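Local coordinates for LPP20 lipofamily protein (Helicobacter pylori R046Wa, PDB 4KZS) that is a secreted protein of unknown function, possibly linked to the outer membrane and the Tol-Pal system, at residues Tyr19-Gly24 against Arg98-Gln103; Ser43-Val48 against Leu73-Leu78. One frame throughout, in Å; residues are numbered along the deposited sequence.

Contact 1 of 2, residues Tyr19-Gly24 against Arg98-Gln103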
ATOM      1  N   TYR A  19     -16.183  24.601 -11.105  1.00 65.63           N
ATOM      2  CA  TYR A  19     -16.651  24.269  -9.791  1.00 53.46           C
ATOM      3  C   TYR A  19     -17.476  23.042  -9.975  1.00 53.25           C
ATOM      4  O   TYR A  19     -18.395  23.052 -10.768  1.00 67.49           O
ATOM      5  CB  TYR A  19     -17.559  25.360  -9.293  1.00 49.62           C
ATOM      6  CG  TYR A  19     -16.977  26.225  -8.218  1.00 50.99           C
ATOM      7  CD1 TYR A  19     -16.604  25.670  -7.006  1.00 55.78           C
ATOM      8  CD2 TYR A  19     -16.835  27.614  -8.395  1.00 49.73           C
ATOM      9  CE1 TYR A  19     -16.067  26.453  -6.009  1.00 63.75           C
ATOM     10  CE2 TYR A  19     -16.332  28.432  -7.399  1.00 54.88           C
ATOM     11  CZ  TYR A  19     -15.936  27.834  -6.209  1.00 69.10           C
ATOM     12  OH  TYR A  19     -15.405  28.581  -5.193  1.00 73.66           O
ATOM     13  N   LEU A  20     -17.185  21.995  -9.233  1.00 50.80           N
ATOM     14  CA  LEU A  20     -17.948  20.755  -9.346  1.00 53.81           C
ATOM     15  C   LEU A  20     -18.878  20.601  -8.160  1.00 51.88           C
ATOM     16  O   LEU A  20     -18.502  20.966  -7.037  1.00 53.09           O
ATOM     17  CB  LEU A  20     -17.016  19.549  -9.423  1.00 51.97           C
ATOM     18  CG  LEU A  20     -16.123  19.572 -10.663  1.00 56.99           C
ATOM     19  CD1 LEU A  20     -15.171  18.391 -10.638  1.00 63.17           C
ATOM     20  CD2 LEU A  20     -16.995  19.558 -11.922  1.00 66.17           C
ATOM     21  N   TYR A  21     -20.079  20.059  -8.401  1.00 42.87           N
ATOM     22  CA  TYR A  21     -21.082  19.944  -7.342  1.00 36.61           C
ATOM     23  C   TYR A  21     -21.396  18.517  -6.891  1.00 38.65           C
ATOM     24  O   TYR A  21     -21.159  17.563  -7.611  1.00 48.31           O
ATOM     25  CB  TYR A  21     -22.343  20.640  -7.821  1.00 35.31           C
ATOM     26  CG  TYR A  21     -22.146  22.136  -7.931  1.00 36.84           C
ATOM     27  CD1 TYR A  21     -21.549  22.699  -9.030  1.00 34.67           C
ATOM     28  CD2 TYR A  21     -22.497  22.964  -6.904  1.00 34.40           C
ATOM     29  CE1 TYR A  21     -21.327  24.059  -9.103  1.00 36.72           C
ATOM     30  CE2 TYR A  21     -22.277  24.311  -6.980  1.00 35.92           C
ATOM     31  CZ  TYR A  21     -21.700  24.850  -8.071  1.00 38.45           C
ATOM     32  OH  TYR A  21     -21.531  26.221  -8.111  1.00 48.48           O
ATOM     33  N   GLY A  22     -21.970  18.374  -5.709  1.00 34.51           N
ATOM     34  CA  GLY A  22     -22.423  17.100  -5.219  1.00 35.34           C
ATOM     35  C   GLY A  22     -23.497  17.390  -4.184  1.00 42.11           C
ATOM     36  O   GLY A  22     -23.484  18.486  -3.575  1.00 46.20           O
ATOM     37  N   SER A  23     -24.409  16.438  -3.953  1.00 39.13           N
ATOM     38  CA  SER A  23     -25.560  16.702  -3.080  1.00 44.86           C
ATOM     39  C   SER A  23     -26.178  15.393  -2.605  1.00 45.86           C
ATOM     40  O   SER A  23     -26.084  14.369  -3.292  1.00 44.26           O
ATOM     41  CB  SER A  23     -26.623  17.461  -3.843  1.00 46.13           C
ATOM     42  OG  SER A  23     -26.901  16.714  -4.999  1.00 61.11           O
ATOM     43  N   GLY A  24     -26.827  15.429  -1.450  1.00 35.94           N
ATOM     44  CA  GLY A  24     -27.226  14.196  -0.845  1.00 42.63           C
ATOM     45  C   GLY A  24     -28.264  14.542   0.179  1.00 46.70           C
ATOM     46  O   GLY A  24     -28.336  15.691   0.613  1.00 46.78           O
ATOM     47  N   ARG A  98     -25.603  20.302   0.029  1.00 41.01           N
ATOM     48  CA  ARG A  98     -24.958  20.319  -1.261  1.00 40.01           C
ATOM     49  C   ARG A  98     -23.579  20.986  -1.105  1.00 39.27           C
ATOM     50  O   ARG A  98     -23.437  21.916  -0.337  1.00 36.89           O
ATOM     51  CB  ARG A  98     -25.865  21.052  -2.208  1.00 42.26           C
ATOM     52  CG  ARG A  98     -25.316  21.276  -3.596  1.00 37.52           C
ATOM     53  CD  ARG A  98     -25.845  22.665  -3.921  1.00 40.72           C
ATOM     54  NE  ARG A  98     -26.360  22.654  -5.254  1.00 44.09           N
ATOM     55  CZ  ARG A  98     -26.721  23.723  -5.919  1.00 44.56           C
ATOM     56  NH1 ARG A  98     -26.702  24.924  -5.359  1.00 41.92           N
ATOM     57  NH2 ARG A  98     -27.147  23.554  -7.141  1.00 49.85           N
ATOM     58  N   VAL A  99     -22.582  20.475  -1.817  1.00 34.78           N
ATOM     59  CA  VAL A  99     -21.204  20.842  -1.622  1.00 32.98           C
ATOM     60  C   VAL A  99     -20.623  21.027  -2.970  1.00 33.69           C
ATOM     61  O   VAL A  99     -21.165  20.565  -3.945  1.00 37.23           O
ATOM     62  CB  VAL A  99     -20.368  19.744  -0.956  1.00 35.72           C
ATOM     63  CG1 VAL A  99     -20.864  19.470   0.430  1.00 35.64           C
ATOM     64  CG2 VAL A  99     -20.502  18.463  -1.720  1.00 37.75           C
ATOM     65  N   ARG A 100     -19.541  21.789  -3.030  1.00 38.49           N
ATOM     66  CA  ARG A 100     -18.824  22.000  -4.263  1.00 36.06           C
ATOM     67  C   ARG A 100     -17.366  22.231  -3.983  1.00 38.34           C
ATOM     68  O   ARG A 100     -16.944  22.461  -2.813  1.00 42.55           O
ATOM     69  CB  ARG A 100     -19.387  23.197  -4.972  1.00 37.48           C
ATOM     70  CG  ARG A 100     -19.191  24.484  -4.207  1.00 38.57           C
ATOM     71  CD  ARG A 100     -19.720  25.625  -5.036  1.00 43.67           C
ATOM     72  NE  ARG A 100     -19.306  26.917  -4.487  1.00 54.31           N
ATOM     73  CZ  ARG A 100     -19.416  28.071  -5.158  1.00 58.01           C
ATOM     74  NH1 ARG A 100     -19.949  28.114  -6.372  1.00 58.44           N
ATOM     75  NH2 ARG A 100     -19.019  29.187  -4.614  1.00 51.47           N
ATOM     76  N   ILE A 101     -16.573  22.188  -5.044  1.00 37.57           N
ATOM     77  CA  ILE A 101     -15.146  22.461  -4.898  1.00 37.63           C
ATOM     78  C   ILE A 101     -14.655  22.984  -6.172  1.00 38.74           C
ATOM     79  O   ILE A 101     -15.090  22.532  -7.229  1.00 41.65           O
ATOM     80  CB  ILE A 101     -14.339  21.205  -4.589  1.00 37.40           C
ATOM     81  CG1 ILE A 101     -12.903  21.582  -4.258  1.00 35.00           C
ATOM     82  CG2 ILE A 101     -14.411  20.170  -5.738  1.00 29.85           C
ATOM     83  CD1 ILE A 101     -12.159  20.511  -3.452  1.00 32.79           C
ATOM     84  N   ASN A 102     -13.758  23.954  -6.053  1.00 46.03           N
ATOM     85  CA  ASN A 102     -13.065  24.574  -7.163  1.00 46.65           C
ATOM     86  C   ASN A 102     -12.224  23.553  -7.925  1.00 43.68           C
ATOM     87  O   ASN A 102     -11.431  22.845  -7.356  1.00 50.51           O
ATOM     88  CB  ASN A 102     -12.164  25.638  -6.586  1.00 46.66           C
ATOM     89  CG  ASN A 102     -11.449  26.401  -7.654  1.00 55.39           C
ATOM     90  OD1 ASN A 102     -10.425  25.954  -8.168  1.00 64.81           O
ATOM     91  ND2 ASN A 102     -11.976  27.561  -7.997  1.00 53.77           N
ATOM     92  N   GLN A 103     -12.401  23.451  -9.213  1.00 47.34           N
ATOM     93  CA  GLN A 103     -11.607  22.500  -9.963  1.00 51.68           C
ATOM     94  C   GLN A 103     -10.136  22.687  -9.765  1.00 54.50           C
ATOM     95  O   GLN A 103      -9.408  21.694  -9.582  1.00 73.81           O
ATOM     96  CB  GLN A 103     -11.944  22.535 -11.435  1.00 59.89           C
ATOM     97  CG  GLN A 103     -13.141  21.661 -11.713  1.00 75.84           C
ATOM     98  CD  GLN A 103     -13.413  21.493 -13.184  1.00 87.27           C
ATOM     99  OE1 GLN A 103     -14.014  22.374 -13.824  1.00 93.80           O
ATOM    100  NE2 GLN A 103     -12.974  20.358 -13.737  1.00 76.60           N
TER
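The Y19 ring lies flat against the guanidinium of R100, the two planes only 2° apart and R100 CZ 3.7 Å from the ring centroid, a cation-pi stack. R100 suits this place because its flat cation also donates in its plane, NH1 bonding Y21 OH at 3.0 Å. R100 CB sits over one face of the Y21 ring, 4.0 Å from its centroid, a CH-pi contact. A chi1 of 64° sets CG between the backbone N and the carbonyl carbon; from there the chain extends to NE, side by side with Y21.

Beneath, strand 19-26 pairs antiparallel with 94-102, the middle strand of a three-stranded sheet whose other edge is 84-91. L20 and I101 exchange two backbone bonds (L20 N to I101 O, 2.9 Å), and so do G22 and V99 (V99 N to G22 O, 2.8 Å). L20, V99 and I101 point to the face covered by helix 29-53, where aliphatic residues fit; G22 brings no side chain against V99 CG2.

E84 OE2 of strand 84-91 forms a salt bridge with R100 NE, and its OE1 a hydrogen bond with Y19 OH. The carboxylate probably offsets the arginine's charge and helps fix both stacked groups.

Contact 2 of 2, residues Ser43-Val48 against Leu73-Leu78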
ATOM      1  N   SER A  43     -18.843  12.414  -8.633  1.00 48.69           N
ATOM      2  CA  SER A  43     -19.089  13.297  -9.745  1.00 50.84           C
ATOM      3  C   SER A  43     -17.769  13.772 -10.355  1.00 60.68           C
ATOM      4  O   SER A  43     -17.669  13.927 -11.582  1.00 68.05           O
ATOM      5  CB  SER A  43     -19.956  14.464  -9.277  1.00 48.56           C
ATOM      6  OG  SER A  43     -19.768  15.595 -10.120  1.00 55.43           O
ATOM      7  N   ILE A  44     -16.762  14.023  -9.502  1.00 61.07           N
ATOM      8  CA  ILE A  44     -15.443  14.390  -9.995  1.00 48.11           C
ATOM      9  C   ILE A  44     -14.776  13.197 -10.698  1.00 52.31           C
ATOM     10  O   ILE A  44     -14.146  13.389 -11.747  1.00 51.82           O
ATOM     11  CB  ILE A  44     -14.524  14.861  -8.890  1.00 48.70           C
ATOM     12  CG1 ILE A  44     -15.118  16.043  -8.104  1.00 44.99           C
ATOM     13  CG2 ILE A  44     -13.201  15.298  -9.483  1.00 51.11           C
ATOM     14  CD1 ILE A  44     -14.352  16.268  -6.818  1.00 30.65           C
ATOM     15  N   SER A  45     -14.892  11.970 -10.157  1.00 51.51           N
ATOM     16  CA  SER A  45     -14.285  10.823 -10.850  1.00 50.20           C
ATOM     17  C   SER A  45     -14.643  10.910 -12.338  1.00 60.12           C
ATOM     18  O   SER A  45     -13.743  11.021 -13.185  1.00 58.38           O
ATOM     19  CB  SER A  45     -14.740   9.507 -10.269  1.00 60.95           C
ATOM     20  OG  SER A  45     -14.211   9.285  -8.977  1.00 63.52           O
ATOM     21  N   VAL A  46     -15.953  10.936 -12.639  1.00 60.59           N
ATOM     22  CA  VAL A  46     -16.484  11.118 -14.018  1.00 58.70           C
ATOM     23  C   VAL A  46     -15.779  12.188 -14.843  1.00 55.98           C
ATOM     24  O   VAL A  46     -15.120  11.869 -15.819  1.00 67.88           O
ATOM     25  CB  VAL A  46     -18.015  11.404 -14.021  1.00 62.12           C
ATOM     26  CG1 VAL A  46     -18.487  11.948 -15.367  1.00 59.03           C
ATOM     27  CG2 VAL A  46     -18.807  10.172 -13.596  1.00 53.10           C
ATOM     28  N   VAL A  47     -15.915  13.450 -14.457  1.00 55.15           N
ATOM     29  CA  VAL A  47     -15.201  14.545 -15.150  1.00 52.65           C
ATOM     30  C   VAL A  47     -13.722  14.225 -15.370  1.00 53.01           C
ATOM     31  O   VAL A  47     -13.137  14.618 -16.361  1.00 63.42           O
ATOM     32  CB  VAL A  47     -15.362  15.908 -14.380  1.00 48.94           C
ATOM     33  CG1 VAL A  47     -14.159  16.824 -14.514  1.00 41.67           C
ATOM     34  CG2 VAL A  47     -16.590  16.654 -14.850  1.00 50.15           C
ATOM     35  N   VAL A  48     -13.119  13.519 -14.431  1.00 54.33           N
ATOM     36  CA  VAL A  48     -11.697  13.241 -14.500  1.00 59.21           C
ATOM     37  C   VAL A  48     -11.418  12.092 -15.467  1.00 64.93           C
ATOM     38  O   VAL A  48     -10.591  12.233 -16.380  1.00 67.52           O
ATOM     39  CB  VAL A  48     -11.148  12.962 -13.093  1.00 53.27           C
ATOM     40  CG1 VAL A  48      -9.807  12.312 -13.138  1.00 49.08           C
ATOM     41  CG2 VAL A  48     -11.024  14.259 -12.351  1.00 59.06           C
ATOM     42  N   LEU A  73     -10.177   5.141 -13.053  1.00 78.75           N
ATOM     43  CA  LEU A  73      -9.804   5.439 -11.674  1.00 80.91           C
ATOM     44  C   LEU A  73     -10.965   6.090 -10.959  1.00 74.79           C
ATOM     45  O   LEU A  73     -11.616   6.970 -11.501  1.00 79.41           O
ATOM     46  CB  LEU A  73      -8.560   6.335 -11.626  1.00 85.98           C
ATOM     47  CG  LEU A  73      -8.549   7.584 -12.519  1.00 82.86           C
ATOM     48  CD1 LEU A  73      -9.294   8.709 -11.827  1.00 84.49           C
ATOM     49  CD2 LEU A  73      -7.131   8.006 -12.868  1.00 87.21           C
ATOM     50  N   LYS A  74     -11.248   5.632  -9.750  1.00 71.73           N
ATOM     51  CA  LYS A  74     -12.379   6.155  -9.020  1.00 75.59           C
ATOM     52  C   LYS A  74     -11.822   6.775  -7.754  1.00 69.03           C
ATOM     53  O   LYS A  74     -11.231   6.075  -6.949  1.00 77.98           O
ATOM     54  CB  LYS A  74     -13.373   5.045  -8.693  1.00 87.11           C
ATOM     55  CG  LYS A  74     -14.784   5.568  -8.496  1.00111.39           C
ATOM     56  CD  LYS A  74     -15.817   4.475  -8.728  1.00121.62           C
ATOM     57  CE  LYS A  74     -15.917   3.498  -7.563  1.00122.63           C
ATOM     58  NZ  LYS A  74     -16.585   4.093  -6.372  1.00112.13           N
ATOM     59  N   THR A  75     -11.977   8.087  -7.602  1.00 54.74           N
ATOM     60  CA  THR A  75     -11.323   8.798  -6.516  1.00 54.66           C
ATOM     61  C   THR A  75     -12.131   8.534  -5.251  1.00 54.10           C
ATOM     62  O   THR A  75     -13.204   7.969  -5.327  1.00 62.47           O
ATOM     63  CB  THR A  75     -11.105  10.307  -6.809  1.00 49.49           C
ATOM     64  OG1 THR A  75     -12.350  10.934  -7.048  1.00 61.54           O
ATOM     65  CG2 THR A  75     -10.268  10.566  -8.049  1.00 46.22           C
ATOM     66  N   ASP A  76     -11.586   8.851  -4.087  1.00 56.52           N
ATOM     67  CA  ASP A  76     -12.367   8.857  -2.854  1.00 61.72           C
ATOM     68  C   ASP A  76     -11.885   9.984  -1.911  1.00 57.43           C
ATOM     69  O   ASP A  76     -10.954  10.707  -2.265  1.00 59.21           O
ATOM     70  CB  ASP A  76     -12.285   7.498  -2.203  1.00 74.16           C
ATOM     71  CG  ASP A  76     -10.876   7.008  -2.093  1.00 84.04           C
ATOM     72  OD1 ASP A  76     -10.043   7.782  -1.575  1.00 98.91           O
ATOM     73  OD2 ASP A  76     -10.603   5.861  -2.515  1.00 86.81           O
ATOM     74  N   ASP A  77     -12.503  10.140  -0.732  1.00 54.31           N
ATOM     75  CA  ASP A  77     -12.236  11.304   0.168  1.00 57.43           C
ATOM     76  C   ASP A  77     -10.771  11.554   0.432  1.00 59.34           C
ATOM     77  O   ASP A  77     -10.336  12.686   0.559  1.00 70.86           O
ATOM     78  CB  ASP A  77     -12.851  11.113   1.542  1.00 67.15           C
ATOM     79  CG  ASP A  77     -14.271  10.657   1.489  1.00 82.28           C
ATOM     80  OD1 ASP A  77     -14.816  10.438   0.384  1.00 94.44           O
ATOM     81  OD2 ASP A  77     -14.860  10.519   2.581  1.00115.99           O
ATOM     82  N   LEU A  78     -10.017  10.473   0.589  1.00 61.71           N
ATOM     83  CA  LEU A  78      -8.580  10.549   0.688  1.00 68.03           C
ATOM     84  C   LEU A  78      -8.053  11.666  -0.200  1.00 63.50           C
ATOM     85  O   LEU A  78      -7.081  12.350   0.176  1.00 61.53           O
ATOM     86  CB  LEU A  78      -7.956   9.226   0.201  1.00 82.58           C
ATOM     87  CG  LEU A  78      -7.785   8.094   1.203  1.00 96.12           C
ATOM     88  CD1 LEU A  78      -9.051   7.858   2.033  1.00103.16           C
ATOM     89  CD2 LEU A  78      -7.306   6.838   0.477  1.00 96.68           C
TER
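Residues 73-75 run as an extended loop past one flank of helix 29-53, with the CA atoms of S45 and K74 5.4 Å apart. This is a helix-to-loop contact within the LPP20 lipoprotein family region: after a stretch that is not modelled, the chain returns to the helix before entering strand 84-91. S45 carries the polar part. Its OG, anti to the carbonyl carbon at chi1 -70°, accepts the backbone N-H of T75 at 2.9 Å, with an N-H...O angle of 156°. A small hydroxyl suits this place because it lets the loop backbone come close while meeting a main-chain N-H that belongs to no regular helix or sheet. The same OG has a weak bond to V41 O one turn earlier in the helix. K74 CB points away from the helix, although its CG still lies 3.8 Å from S45 OG; the long, charged side chain thus belongs on the exposed side.

Three residues on from S45, V48 supplies the apolar part. V48 and L73 cross at about a right angle, and I153 of helix 135-157 touches both, so branched aliphatic groups fill this buried place. N49 OD1 holds L73 N, and at the meeting point V48 CG1 lies 3.9 Å from L73 CD1.

How the contacts relate
From the N terminus, strand 19-26 is followed, two residues later, by helix 29-53, whose 43-48 portion later receives the returning loop 73-78 and so closes contact 2. The chain then forms strand 84-91 and turns back as strand 94-102, which closes contact 1 beside the first strand. The smaller loop therefore falls wholly within the larger one. The centres of the two contacts lie about 12 Å apart, and they meet through the helix: I44 CG1 reaches L20 CD1 at 3.5 Å, and I44 CD1 approaches I101 CG2. V47 continues this surface to Q103, at the start of helix 103-121. Helix 29-53 thus has the three-stranded antiparallel sheet against one flank and the loop against another.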